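Local structure of putative hemin ABC transport system, membrane protein (Burkholderia cenocepacia J2315, 5B57) at residues R77-L80 against A81-W84; D102-A105 against P106-L110; A240-P243 against T244-A247. The protein probably forms the membrane-spanning subunit of an ABC transporter that imports hemin across the bacterial cell membrane. All blocks are in the same frame, centred on the assembly; numbering follows the deposited sequence.

Interaction 1: R77-L80 against A81-W84; sequences RIPL and AEAW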
ATOM      1  N   ARG A  77      32.078 -37.436  -8.423  1.00 56.72           N
ATOM      2  CA  ARG A  77      31.625 -37.410  -9.817  1.00 56.69           C
ATOM      3  C   ARG A  77      31.436 -38.826 -10.349  1.00 55.18           C
ATOM      4  O   ARG A  77      32.340 -39.658 -10.268  1.00 54.27           O
ATOM      5  CB  ARG A  77      32.604 -36.653 -10.717  1.00 59.30           C
ATOM      6  CG  ARG A  77      33.018 -35.303 -10.203  1.00 59.51           C
ATOM      7  CD  ARG A  77      31.818 -34.591  -9.675  1.00 58.28           C
ATOM      8  NE  ARG A  77      32.093 -33.206  -9.324  1.00 58.82           N
ATOM      9  CZ  ARG A  77      31.535 -32.168  -9.939  1.00 59.30           C
ATOM     10  NH1 ARG A  77      30.668 -32.366 -10.934  1.00 59.63           N
ATOM     11  NH2 ARG A  77      31.828 -30.933  -9.551  1.00 58.40           N
ATOM     12  N   ILE A  78      30.269 -39.093 -10.912  1.00 53.25           N
ATOM     13  CA  ILE A  78      29.971 -40.445 -11.355  1.00 53.21           C
ATOM     14  C   ILE A  78      28.975 -40.370 -12.505  1.00 53.61           C
ATOM     15  O   ILE A  78      28.033 -39.568 -12.455  1.00 53.05           O
ATOM     16  CB  ILE A  78      29.471 -41.295 -10.178  1.00 51.55           C
ATOM     17  CG1 ILE A  78      29.151 -42.704 -10.646  1.00 51.98           C
ATOM     18  CG2 ILE A  78      28.280 -40.655  -9.454  1.00 45.20           C
ATOM     19  CD1 ILE A  78      29.251 -43.668  -9.541  1.00 52.26           C
ATOM     20  N   PRO A  79      29.155 -41.127 -13.585  1.00 54.68           N
ATOM     21  CA  PRO A  79      28.220 -41.010 -14.704  1.00 48.59           C
ATOM     22  C   PRO A  79      26.888 -41.651 -14.356  1.00 51.41           C
ATOM     23  O   PRO A  79      26.768 -42.418 -13.398  1.00 50.87           O
ATOM     24  CB  PRO A  79      28.924 -41.750 -15.848  1.00 50.66           C
ATOM     25  CG  PRO A  79      30.343 -41.912 -15.403  1.00 50.58           C
ATOM     26  CD  PRO A  79      30.324 -41.960 -13.925  1.00 49.64           C
ATOM     27  N   LEU A  80      25.871 -41.297 -15.144  1.00 52.10           N
ATOM     28  CA  LEU A  80      24.542 -41.869 -14.943  1.00 51.55           C
ATOM     29  C   LEU A  80      24.590 -43.394 -14.872  1.00 52.18           C
ATOM     30  O   LEU A  80      23.911 -44.004 -14.037  1.00 48.08           O
ATOM     31  CB  LEU A  80      23.612 -41.411 -16.064  1.00 51.14           C
ATOM     32  CG  LEU A  80      23.356 -39.916 -16.194  1.00 50.76           C
ATOM     33  CD1 LEU A  80      22.462 -39.644 -17.416  1.00 51.09           C
ATOM     34  CD2 LEU A  80      22.759 -39.336 -14.900  1.00 49.46           C
ATOM     35  N   ALA A  81      25.387 -44.026 -15.739  1.00 53.82           N
ATOM     36  CA  ALA A  81      25.468 -45.485 -15.755  1.00 56.93           C
ATOM     37  C   ALA A  81      25.974 -46.035 -14.422  1.00 58.88           C
ATOM     38  O   ALA A  81      25.301 -46.843 -13.770  1.00 59.12           O
ATOM     39  CB  ALA A  81      26.370 -45.944 -16.905  1.00 58.09           C
ATOM     40  N   GLU A  82      27.175 -45.612 -14.006  1.00 60.90           N
ATOM     41  CA  GLU A  82      27.765 -46.148 -12.782  1.00 62.39           C
ATOM     42  C   GLU A  82      26.931 -45.801 -11.560  1.00 57.74           C
ATOM     43  O   GLU A  82      26.893 -46.580 -10.599  1.00 56.58           O
ATOM     44  CB  GLU A  82      29.188 -45.628 -12.599  1.00 68.02           C
ATOM     45  CG  GLU A  82      30.077 -45.775 -13.809  1.00 76.15           C
ATOM     46  CD  GLU A  82      31.529 -45.953 -13.416  1.00 85.71           C
ATOM     47  OE1 GLU A  82      31.799 -46.246 -12.221  1.00 87.16           O
ATOM     48  OE2 GLU A  82      32.401 -45.805 -14.304  1.00 89.79           O
ATOM     49  N   ALA A  83      26.284 -44.630 -11.573  1.00 55.16           N
ATOM     50  CA  ALA A  83      25.463 -44.196 -10.443  1.00 52.62           C
ATOM     51  C   ALA A  83      24.160 -44.974 -10.368  1.00 51.22           C
ATOM     52  O   ALA A  83      23.708 -45.335  -9.276  1.00 49.62           O
ATOM     53  CB  ALA A  83      25.165 -42.701 -10.538  1.00 51.45           C
ATOM     54  N   TRP A  84      23.514 -45.201 -11.512  1.00 51.93           N
ATOM     55  CA  TRP A  84      22.412 -46.151 -11.532  1.00 52.33           C
ATOM     56  C   TRP A  84      22.839 -47.481 -10.934  1.00 52.76           C
ATOM     57  O   TRP A  84      22.286 -47.920  -9.918  1.00 51.10           O
ATOM     58  CB  TRP A  84      21.914 -46.355 -12.946  1.00 55.18           C
ATOM     59  CG  TRP A  84      20.695 -47.188 -12.948  1.00 58.76           C
ATOM     60  CD1 TRP A  84      20.602 -48.520 -13.227  1.00 60.90           C
ATOM     61  CD2 TRP A  84      19.375 -46.749 -12.625  1.00 59.22           C
ATOM     62  NE1 TRP A  84      19.295 -48.932 -13.118  1.00 61.29           N
ATOM     63  CE2 TRP A  84      18.523 -47.861 -12.750  1.00 59.72           C
ATOM     64  CE3 TRP A  84      18.829 -45.515 -12.259  1.00 58.97           C
ATOM     65  CZ2 TRP A  84      17.157 -47.779 -12.516  1.00 59.57           C
ATOM     66  CZ3 TRP A  84      17.470 -45.434 -12.032  1.00 58.58           C
ATOM     67  CH2 TRP A  84      16.649 -46.558 -12.160  1.00 58.79           C
TER
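Ile78 and Ala83 bring their side chains together across the first turn of a helix, with Ile78 CG2 3.9 Å from Ala83 CB. Pro79 occupies the N-cap, so this pair joins the residue just before the cap to the fourth residue of the helix, the arrangement of a hydrophobic staple. The other branch of Ile78 runs obliquely over Glu82, CG1 lying 3.5 Å from Glu82 CB and CD1 a similar distance away. That branch lies trans to the backbone N (chi1 180°), while CG2 is left to meet Ala83. Beside it, Glu82 lays its CG against Pro79 CD at 3.8 Å, the glutamate's aliphatic part running alongside the proline ring. Pro79 carries no backbone N-H for the Glu82 carboxylate to accept from, so a capping box cannot form and the contact between these two is apolar.

Two backbone hydrogen bonds start the helix. Ala83 N donates to Pro79 O over 2.9 Å, almost in line with the carbonyl bond, and Trp84 N donates to Leu80 O over 2.8 Å, clearly tilted from the carbonyl plane.

The turn opens the short helix 80-87 after the loop that follows helix 54-72. Leu80 rests on Val68 and Cys72 of that helix, and Ala83 also touches Cys72.

Interaction 2: D102-A105 against P106-L110; sequences DIRA and PRVVL. With DMU (decyl-beta-D-maltopyranoside), chain E.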
ATOM      1  N   ASP A 102      23.805 -41.806   1.028  1.00 48.80           N
ATOM      2  CA  ASP A 102      23.996 -41.250   2.366  1.00 48.89           C
ATOM      3  C   ASP A 102      24.465 -39.801   2.403  1.00 44.90           C
ATOM      4  O   ASP A 102      24.139 -39.098   3.351  1.00 44.22           O
ATOM      5  CB  ASP A 102      25.000 -42.086   3.164  1.00 53.80           C
ATOM      6  CG  ASP A 102      24.395 -43.326   3.716  1.00 54.27           C
ATOM      7  OD1 ASP A 102      23.154 -43.454   3.603  1.00 53.93           O
ATOM      8  OD2 ASP A 102      25.159 -44.157   4.268  1.00 56.16           O
ATOM      9  N   ILE A 103      25.231 -39.348   1.418  1.00 43.28           N
ATOM     10  CA  ILE A 103      25.793 -38.012   1.418  1.00 42.28           C
ATOM     11  C   ILE A 103      25.141 -37.133   0.353  1.00 41.42           C
ATOM     12  O   ILE A 103      24.936 -35.942   0.565  1.00 42.22           O
ATOM     13  CB  ILE A 103      27.324 -38.057   1.219  1.00 43.76           C
ATOM     14  CG1 ILE A 103      27.945 -39.244   1.961  1.00 44.09           C
ATOM     15  CG2 ILE A 103      27.950 -36.742   1.620  1.00 37.41           C
ATOM     16  CD1 ILE A 103      27.847 -39.173   3.475  1.00 38.08           C
ATOM     17  N   ARG A 104      24.840 -37.699  -0.813  1.00 40.47           N
ATOM     18  CA  ARG A 104      24.262 -36.862  -1.851  0.55 37.18           C
ATOM     19  C   ARG A 104      22.745 -36.733  -1.699  1.00 36.35           C
ATOM     20  O   ARG A 104      22.256 -35.598  -1.566  1.00 48.62           O
ATOM     21  CB  ARG A 104      24.628 -37.380  -3.248  0.55 41.88           C
ATOM     22  CG  ARG A 104      25.135 -36.255  -4.165  0.55 42.01           C
ATOM     23  CD  ARG A 104      24.388 -34.942  -3.953  0.55 37.15           C
ATOM     24  NE  ARG A 104      24.306 -34.134  -5.171  0.55 42.99           N
ATOM     25  CZ  ARG A 104      24.775 -32.896  -5.283  0.55 42.92           C
ATOM     26  NH1 ARG A 104      25.369 -32.320  -4.249  0.55 42.07           N
ATOM     27  NH2 ARG A 104      24.647 -32.226  -6.422  0.55 37.14           N
ATOM     28  N   ALA A 105      22.002 -37.859  -1.734  1.00 36.74           N
ATOM     29  CA  ALA A 105      20.551 -37.965  -1.751  1.00 44.26           C
ATOM     30  C   ALA A 105      19.900 -37.036  -0.729  1.00 41.01           C
ATOM     31  O   ALA A 105      19.085 -36.196  -1.132  1.00 40.20           O
ATOM     32  CB  ALA A 105      20.102 -39.419  -1.544  1.00 36.91           C
ATOM     33  N   PRO A 106      20.219 -37.108   0.571  1.00 38.97           N
ATOM     34  CA  PRO A 106      19.530 -36.209   1.516  1.00 37.74           C
ATOM     35  C   PRO A 106      19.660 -34.747   1.146  1.00 35.32           C
ATOM     36  O   PRO A 106      18.762 -33.955   1.434  1.00 33.77           O
ATOM     37  CB  PRO A 106      20.213 -36.505   2.864  1.00 35.56           C
ATOM     38  CG  PRO A 106      20.909 -37.795   2.675  1.00 36.34           C
ATOM     39  CD  PRO A 106      21.338 -37.793   1.231  1.00 37.87           C
ATOM     40  N   ARG A 107      20.756 -34.371   0.497  1.00 35.11           N
ATOM     41  CA  ARG A 107      20.918 -32.991   0.096  1.00 34.81           C
ATOM     42  C   ARG A 107      20.051 -32.676  -1.110  1.00 35.00           C
ATOM     43  O   ARG A 107      19.411 -31.621  -1.164  1.00 35.80           O
ATOM     44  CB  ARG A 107      22.388 -32.715  -0.189  1.00 36.36           C
ATOM     45  CG  ARG A 107      22.637 -31.373  -0.772  1.00 32.81           C
ATOM     46  CD  ARG A 107      23.965 -30.825  -0.354  1.00 35.65           C
ATOM     47  NE  ARG A 107      24.220 -29.591  -1.075  1.00 36.23           N
ATOM     48  CZ  ARG A 107      25.309 -28.857  -0.909  1.00 37.72           C
ATOM     49  NH1 ARG A 107      26.235 -29.247  -0.047  1.00 38.05           N
ATOM     50  NH2 ARG A 107      25.473 -27.739  -1.597  1.00 38.42           N
ATOM     51  N   VAL A 108      19.988 -33.587  -2.076  1.00 35.09           N
ATOM     52  CA  VAL A 108      19.120 -33.349  -3.226  1.00 35.98           C
ATOM     53  C   VAL A 108      17.665 -33.347  -2.802  1.00 32.68           C
ATOM     54  O   VAL A 108      16.897 -32.465  -3.197  1.00 32.04           O
ATOM     55  CB  VAL A 108      19.377 -34.379  -4.338  1.00 36.79           C
ATOM     56  CG1 VAL A 108      18.292 -34.266  -5.360  1.00 34.78           C
ATOM     57  CG2 VAL A 108      20.728 -34.124  -4.982  1.00 36.11           C
ATOM     58  N   VAL A 109      17.270 -34.306  -1.959  1.00 32.72           N
ATOM     59  CA  VAL A 109      15.893 -34.337  -1.462  1.00 31.99           C
ATOM     60  C   VAL A 109      15.573 -33.080  -0.646  1.00 37.29           C
ATOM     61  O   VAL A 109      14.484 -32.514  -0.766  1.00 37.81           O
ATOM     62  CB  VAL A 109      15.646 -35.640  -0.680  1.00 32.40           C
ATOM     63  CG1 VAL A 109      14.851 -35.403   0.550  1.00 31.45           C
ATOM     64  CG2 VAL A 109      14.860 -36.531  -1.522  1.00 33.10           C
ATOM     65  N   LEU A 110      16.519 -32.597   0.165  1.00 35.54           N
ATOM     66  CA  LEU A 110      16.253 -31.390   0.937  1.00 33.22           C
ATOM     67  C   LEU A 110      16.011 -30.203   0.017  1.00 32.67           C
ATOM     68  O   LEU A 110      15.088 -29.415   0.247  1.00 32.09           O
ATOM     69  CB  LEU A 110      17.404 -31.099   1.913  1.00 29.11           C
ATOM     70  CG  LEU A 110      17.189 -29.936   2.902  1.00 27.93           C
ATOM     71  CD1 LEU A 110      16.092 -30.241   3.889  1.00 27.28           C
ATOM     72  CD2 LEU A 110      18.433 -29.602   3.655  1.00 27.97           C
TER
HETATM   73  C1  DMU E 401      13.149 -42.097   6.073  1.00 78.93           C
HETATM   74  C2  DMU E 401      14.531 -42.576   6.434  1.00 79.94           C
HETATM   75  C3  DMU E 401      15.104 -43.425   5.292  1.00 80.33           C
HETATM   76  C4  DMU E 401      15.016 -42.666   3.936  1.00 79.47           C
HETATM   77  O5  DMU E 401      13.660 -42.199   3.720  1.00 78.30           O
HETATM   78  C6  DMU E 401      13.223 -41.315   4.778  1.00 78.43           C
HETATM   79  O7  DMU E 401      16.464 -43.753   5.583  1.00 81.22           O
HETATM   80  O16 DMU E 401      11.931 -40.788   4.479  1.00 78.79           O
HETATM   81  C18 DMU E 401      12.006 -39.421   4.070  1.00 78.72           C
HETATM   82  C19 DMU E 401      11.419 -39.291   2.677  1.00 79.21           C
HETATM   83  C22 DMU E 401      11.659 -37.903   2.113  1.00 79.32           C
HETATM   84  C25 DMU E 401      10.721 -37.623   0.941  1.00 78.67           C
HETATM   85  C28 DMU E 401      10.049 -36.256   1.088  1.00 77.57           C
HETATM   86  C31 DMU E 401       8.533 -36.345   0.854  1.00 76.49           C
HETATM   87  C34 DMU E 401       8.058 -35.236  -0.096  1.00 77.25           C
HETATM   88  C37 DMU E 401       6.607 -34.820   0.204  1.00 76.88           C
HETATM   89  C40 DMU E 401       6.289 -33.431  -0.381  1.00 77.45           C
HETATM   90  C43 DMU E 401       5.696 -33.541  -1.773  1.00 78.58           C
HETATM   91  O49 DMU E 401      12.628 -41.265   7.121  1.00 79.62           O
HETATM   92  O55 DMU E 401      14.493 -43.336   7.650  1.00 80.51           O
HETATM   93  C57 DMU E 401      15.441 -43.554   2.755  1.00 79.50           C
HETATM   94  O61 DMU E 401      16.869 -43.719   2.766  1.00 79.73           O
HETATM   95  C5  DMU E 401      17.097 -45.641   6.998  1.00 80.52           C
HETATM   96  C7  DMU E 401      18.394 -45.081   7.577  1.00 81.01           C
HETATM   97  C8  DMU E 401      19.538 -45.172   6.567  1.00 82.40           C
HETATM   98  C9  DMU E 401      19.125 -44.592   5.230  1.00 82.07           C
HETATM   99  O1  DMU E 401      17.991 -45.307   4.728  1.00 81.23           O
HETATM  100  C10 DMU E 401      16.832 -45.129   5.560  1.00 81.07           C
HETATM  101  O2  DMU E 401      20.684 -44.454   7.066  1.00 82.78           O
HETATM  102  O3  DMU E 401      15.998 -45.278   7.858  1.00 79.92           O
HETATM  103  O4  DMU E 401      18.742 -45.826   8.754  1.00 80.75           O
HETATM  104  C11 DMU E 401      20.265 -44.689   4.234  1.00 81.47           C
HETATM  105  O6  DMU E 401      21.355 -45.427   4.827  1.00 80.88           O
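Ala105 and Arg104 carry the backbone across a proline kink: Ala105 O accepts from Val109 N in a nearly straight bond of 2.7 Å (N-H...O 178°), whereas Arg104 O takes both Val108 N at 3.1 Å and, weakly, Arg107 N. Pro106 has no N-H to give to the preceding turn, and Arg107 N turns to Arg104 O instead of reaching back a full turn. A wider pi-type turn at 102-104 comes just before this break. The Pro106 ring sits where a bond from its N would have run to the turn before, with CG 3.5 Å from Asp102 O.

In the conformer considered here, one of two and therefore less certain, the Arg104 side chain bends back over the next turn and crosses Val108, NE lying 3.6 Å from Val108 CG2. Its NH2 is hydrogen-bonded to Ala70 O of helix 54-72. The same conformer places Arg104 NH1 4.3 Å from Arg107 NE, a proximity of like charges probably offset by two acidic partners: Arg107 forms salt bridges through NE to Asp346 and through NH1 to Asp357. Arg107 CG lies trans to its backbone N (chi1 173°), which carries the guanidinium away from the helix axis to those carboxylates. Asp102, at the start of the segment, accepts a hydrogen bond at OD1 from the detergent hydroxyl O6 of decyl maltoside over 2.9 Å.

The whole is a proline kink in helix 94-128, close to the start of its predicted membrane span, with Arg107 anchored on helix 327-352 and the loop after it, Arg104 on helix 54-72, and a detergent head group bound by the turn before the kink.

Interaction 3: A240-P243 against T244-A247; sequences AQWP and TLAA. With DMU (decyl-beta-D-maltopyranoside), chain E.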
ATOM      1  N   ALA A 240      21.985 -31.795   5.548  1.00 42.48           N
ATOM      2  CA  ALA A 240      20.890 -32.679   5.175  1.00 43.64           C
ATOM      3  C   ALA A 240      21.251 -34.124   5.490  1.00 43.51           C
ATOM      4  O   ALA A 240      22.139 -34.694   4.848  1.00 44.33           O
ATOM      5  CB  ALA A 240      20.582 -32.504   3.687  1.00 45.40           C
ATOM      6  N   GLN A 241      20.570 -34.727   6.466  1.00 44.29           N
ATOM      7  CA  GLN A 241      20.687 -36.162   6.702  1.00 47.25           C
ATOM      8  C   GLN A 241      19.304 -36.795   6.829  1.00 46.76           C
ATOM      9  O   GLN A 241      18.347 -36.144   7.265  1.00 50.05           O
ATOM     10  CB  GLN A 241      21.531 -36.465   7.950  1.00 50.55           C
ATOM     11  CG  GLN A 241      21.005 -35.846   9.228  1.00 54.52           C
ATOM     12  CD  GLN A 241      22.056 -35.806  10.316  1.00 59.52           C
ATOM     13  OE1 GLN A 241      21.836 -36.284  11.436  1.00 62.43           O
ATOM     14  NE2 GLN A 241      23.217 -35.242   9.990  1.00 62.07           N
ATOM     15  N   TRP A 242      19.206 -38.076   6.441  1.00 42.61           N
ATOM     16  CA  TRP A 242      17.925 -38.785   6.441  1.00 38.78           C
ATOM     17  C   TRP A 242      17.167 -38.720   7.762  1.00 37.45           C
ATOM     18  O   TRP A 242      15.956 -38.472   7.724  1.00 37.19           O
ATOM     19  CB  TRP A 242      18.100 -40.260   6.041  1.00 37.48           C
ATOM     20  CG  TRP A 242      18.446 -40.472   4.599  1.00 36.00           C
ATOM     21  CD1 TRP A 242      19.569 -41.064   4.121  1.00 36.33           C
ATOM     22  CD2 TRP A 242      17.680 -40.064   3.440  1.00 34.75           C
ATOM     23  NE1 TRP A 242      19.554 -41.065   2.746  1.00 37.10           N
ATOM     24  CE2 TRP A 242      18.410 -40.452   2.304  1.00 34.97           C
ATOM     25  CE3 TRP A 242      16.455 -39.412   3.258  1.00 33.98           C
ATOM     26  CZ2 TRP A 242      17.964 -40.219   1.004  1.00 33.16           C
ATOM     27  CZ3 TRP A 242      16.012 -39.179   1.958  1.00 33.51           C
ATOM     28  CH2 TRP A 242      16.769 -39.586   0.851  1.00 33.24           C
ATOM     29  N   PRO A 243      17.771 -38.962   8.933  1.00 37.54           N
ATOM     30  CA  PRO A 243      16.958 -38.941  10.161  1.00 37.57           C
ATOM     31  C   PRO A 243      16.162 -37.655  10.359  1.00 38.51           C
ATOM     32  O   PRO A 243      15.020 -37.723  10.835  1.00 38.45           O
ATOM     33  CB  PRO A 243      17.994 -39.164  11.275  1.00 38.21           C
ATOM     34  CG  PRO A 243      19.351 -39.055  10.617  1.00 38.45           C
ATOM     35  CD  PRO A 243      19.138 -39.439   9.198  1.00 38.44           C
ATOM     36  N   THR A 244      16.711 -36.486   9.987  1.00 39.71           N
ATOM     37  CA  THR A 244      15.922 -35.266  10.140  1.00 40.93           C
ATOM     38  C   THR A 244      14.896 -35.114   9.016  1.00 41.39           C
ATOM     39  O   THR A 244      13.749 -34.736   9.285  1.00 42.45           O
ATOM     40  CB  THR A 244      16.820 -34.020  10.245  1.00 43.88           C
ATOM     41  OG1 THR A 244      17.613 -33.866   9.064  1.00 48.45           O
ATOM     42  CG2 THR A 244      17.722 -34.095  11.487  1.00 45.32           C
ATOM     43  N   LEU A 245      15.266 -35.423   7.765  1.00 41.42           N
ATOM     44  CA  LEU A 245      14.274 -35.428   6.684  1.00 42.98           C
ATOM     45  C   LEU A 245      13.038 -36.268   7.028  1.00 43.24           C
ATOM     46  O   LEU A 245      11.912 -35.906   6.678  1.00 43.66           O
ATOM     47  CB  LEU A 245      14.904 -35.932   5.391  1.00 43.24           C
ATOM     48  CG  LEU A 245      15.833 -34.917   4.746  1.00 42.53           C
ATOM     49  CD1 LEU A 245      16.594 -35.598   3.642  1.00 41.85           C
ATOM     50  CD2 LEU A 245      14.995 -33.804   4.182  1.00 42.14           C
ATOM     51  N   ALA A 246      13.227 -37.398   7.704  1.00 44.83           N
ATOM     52  CA  ALA A 246      12.097 -38.152   8.242  1.00 46.60           C
ATOM     53  C   ALA A 246      11.124 -37.272   9.007  1.00 46.41           C
ATOM     54  O   ALA A 246       9.924 -37.565   9.055  1.00 49.44           O
ATOM     55  CB  ALA A 246      12.589 -39.243   9.192  1.00 46.40           C
ATOM     56  N   ALA A 247      11.634 -36.250   9.682  1.00 44.15           N
ATOM     57  CA  ALA A 247      10.794 -35.348  10.444  1.00 44.10           C
ATOM     58  C   ALA A 247      10.351 -34.136   9.635  1.00 41.41           C
ATOM     59  O   ALA A 247       9.186 -33.732   9.709  1.00 41.29           O
ATOM     60  CB  ALA A 247      11.535 -34.895  11.700  1.00 45.73           C
TER
HETATM   61  C1  DMU E 401      13.149 -42.097   6.073  1.00 78.93           C
HETATM   62  C2  DMU E 401      14.531 -42.576   6.434  1.00 79.94           C
HETATM   63  C3  DMU E 401      15.104 -43.425   5.292  1.00 80.33           C
HETATM   64  C4  DMU E 401      15.016 -42.666   3.936  1.00 79.47           C
HETATM   65  O5  DMU E 401      13.660 -42.199   3.720  1.00 78.30           O
HETATM   66  C6  DMU E 401      13.223 -41.315   4.778  1.00 78.43           C
HETATM   67  O7  DMU E 401      16.464 -43.753   5.583  1.00 81.22           O
HETATM   68  O16 DMU E 401      11.931 -40.788   4.479  1.00 78.79           O
HETATM   69  C18 DMU E 401      12.006 -39.421   4.070  1.00 78.72           C
HETATM   70  C19 DMU E 401      11.419 -39.291   2.677  1.00 79.21           C
HETATM   71  C22 DMU E 401      11.659 -37.903   2.113  1.00 79.32           C
HETATM   72  C25 DMU E 401      10.721 -37.623   0.941  1.00 78.67           C
HETATM   73  C28 DMU E 401      10.049 -36.256   1.088  1.00 77.57           C
HETATM   74  C31 DMU E 401       8.533 -36.345   0.854  1.00 76.49           C
HETATM   75  C34 DMU E 401       8.058 -35.236  -0.096  1.00 77.25           C
HETATM   76  C37 DMU E 401       6.607 -34.820   0.204  1.00 76.88           C
HETATM   77  C40 DMU E 401       6.289 -33.431  -0.381  1.00 77.45           C
HETATM   78  C43 DMU E 401       5.696 -33.541  -1.773  1.00 78.58           C
HETATM   79  O49 DMU E 401      12.628 -41.265   7.121  1.00 79.62           O
HETATM   80  O55 DMU E 401      14.493 -43.336   7.650  1.00 80.51           O
HETATM   81  C57 DMU E 401      15.441 -43.554   2.755  1.00 79.50           C
HETATM   82  O61 DMU E 401      16.869 -43.719   2.766  1.00 79.73           O
HETATM   83  C5  DMU E 401      17.097 -45.641   6.998  1.00 80.52           C
HETATM   84  C7  DMU E 401      18.394 -45.081   7.577  1.00 81.01           C
HETATM   85  C8  DMU E 401      19.538 -45.172   6.567  1.00 82.40           C
HETATM   86  C9  DMU E 401      19.125 -44.592   5.230  1.00 82.07           C
HETATM   87  O1  DMU E 401      17.991 -45.307   4.728  1.00 81.23           O
HETATM   88  C10 DMU E 401      16.832 -45.129   5.560  1.00 81.07           C
HETATM   89  O2  DMU E 401      20.684 -44.454   7.066  1.00 82.78           O
HETATM   90  O3  DMU E 401      15.998 -45.278   7.858  1.00 79.92           O
HETATM   91  O4  DMU E 401      18.742 -45.826   8.754  1.00 80.75           O
HETATM   92  C11 DMU E 401      20.265 -44.689   4.234  1.00 81.47           C
HETATM   93  O6  DMU E 401      21.355 -45.427   4.827  1.00 80.88           O
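Gln241 O receives Leu245 N and the Thr244 hydroxyl together at the start of helix 242-260, where Gln241 is the N-cap. Leu245 N comes in the carbonyl plane over 3.2 Å and almost straight (N-H...O 177°); Thr244 OG1 donates over 3.0 Å from a direction somewhat out of that plane. A weak third bond from Thr244 N reaches the same oxygen. The hydroxyl gets there because chi1 of 61° sets OG1 between the backbone N and the carbonyl carbon of Thr244, facing back down the turn; Gln241 CG crosses it obliquely at 3.9 Å. The Thr244 hydroxyl thus finds its acceptor in the N-cap carbonyl of its own helix start.

One residue on, Trp242 O is satisfied by Ala246 N over 2.9 Å, again close to straight (168°). Pro243 costs the helix no bond, since it sits in the first turn, where a backbone N-H would have no carbonyl of a preceding helical turn to reach. The indole N-H is also provided for: Trp242 NE1 donates to Leu101 O of helix 94-128, which helps to fix the rotation of the ring.

Apolar contact completes the turn. Leu245 CD1 approaches Trp242 CE3 obliquely at 3.8 Å. The maltoside lies over one face of the indole, its O61 3.6 Å above the plane and over the ring centre, with C4 3.6 Å from CE3.

This is a helix N-terminus with proline in the first turn and a threonine hydroxyl bonded to the N-cap carbonyl, with a detergent maltose unit lying against a tryptophan face, as sugars often do on aromatic side chains; nothing here marks a natural sugar site.

Overall arrangement
Interactions 2 and 3 belong together: their centres are about 9 Å apart, Trp242 packs on Ala105 and Pro106, Leu245 touches Val109 and Leu110, and both bind the same detergent, 2 by a hydrogen bond to a carboxylate and 3 by an aromatic face. They join helices 94-128 and 242-260. Interaction 1 stands apart, its centre about 29 Å from that of the chain and nearest atoms about 8 Å from interaction 2, and it is largely on the surface. Both 1 and 3 are helix starts held by backbone bonds, one supplemented by an apolar staple, the other by a threonine hydroxyl; 2 is a mid-helix kink with salt bridges from the buried Arg107. Helix 54-72 borders interactions 1 and 2.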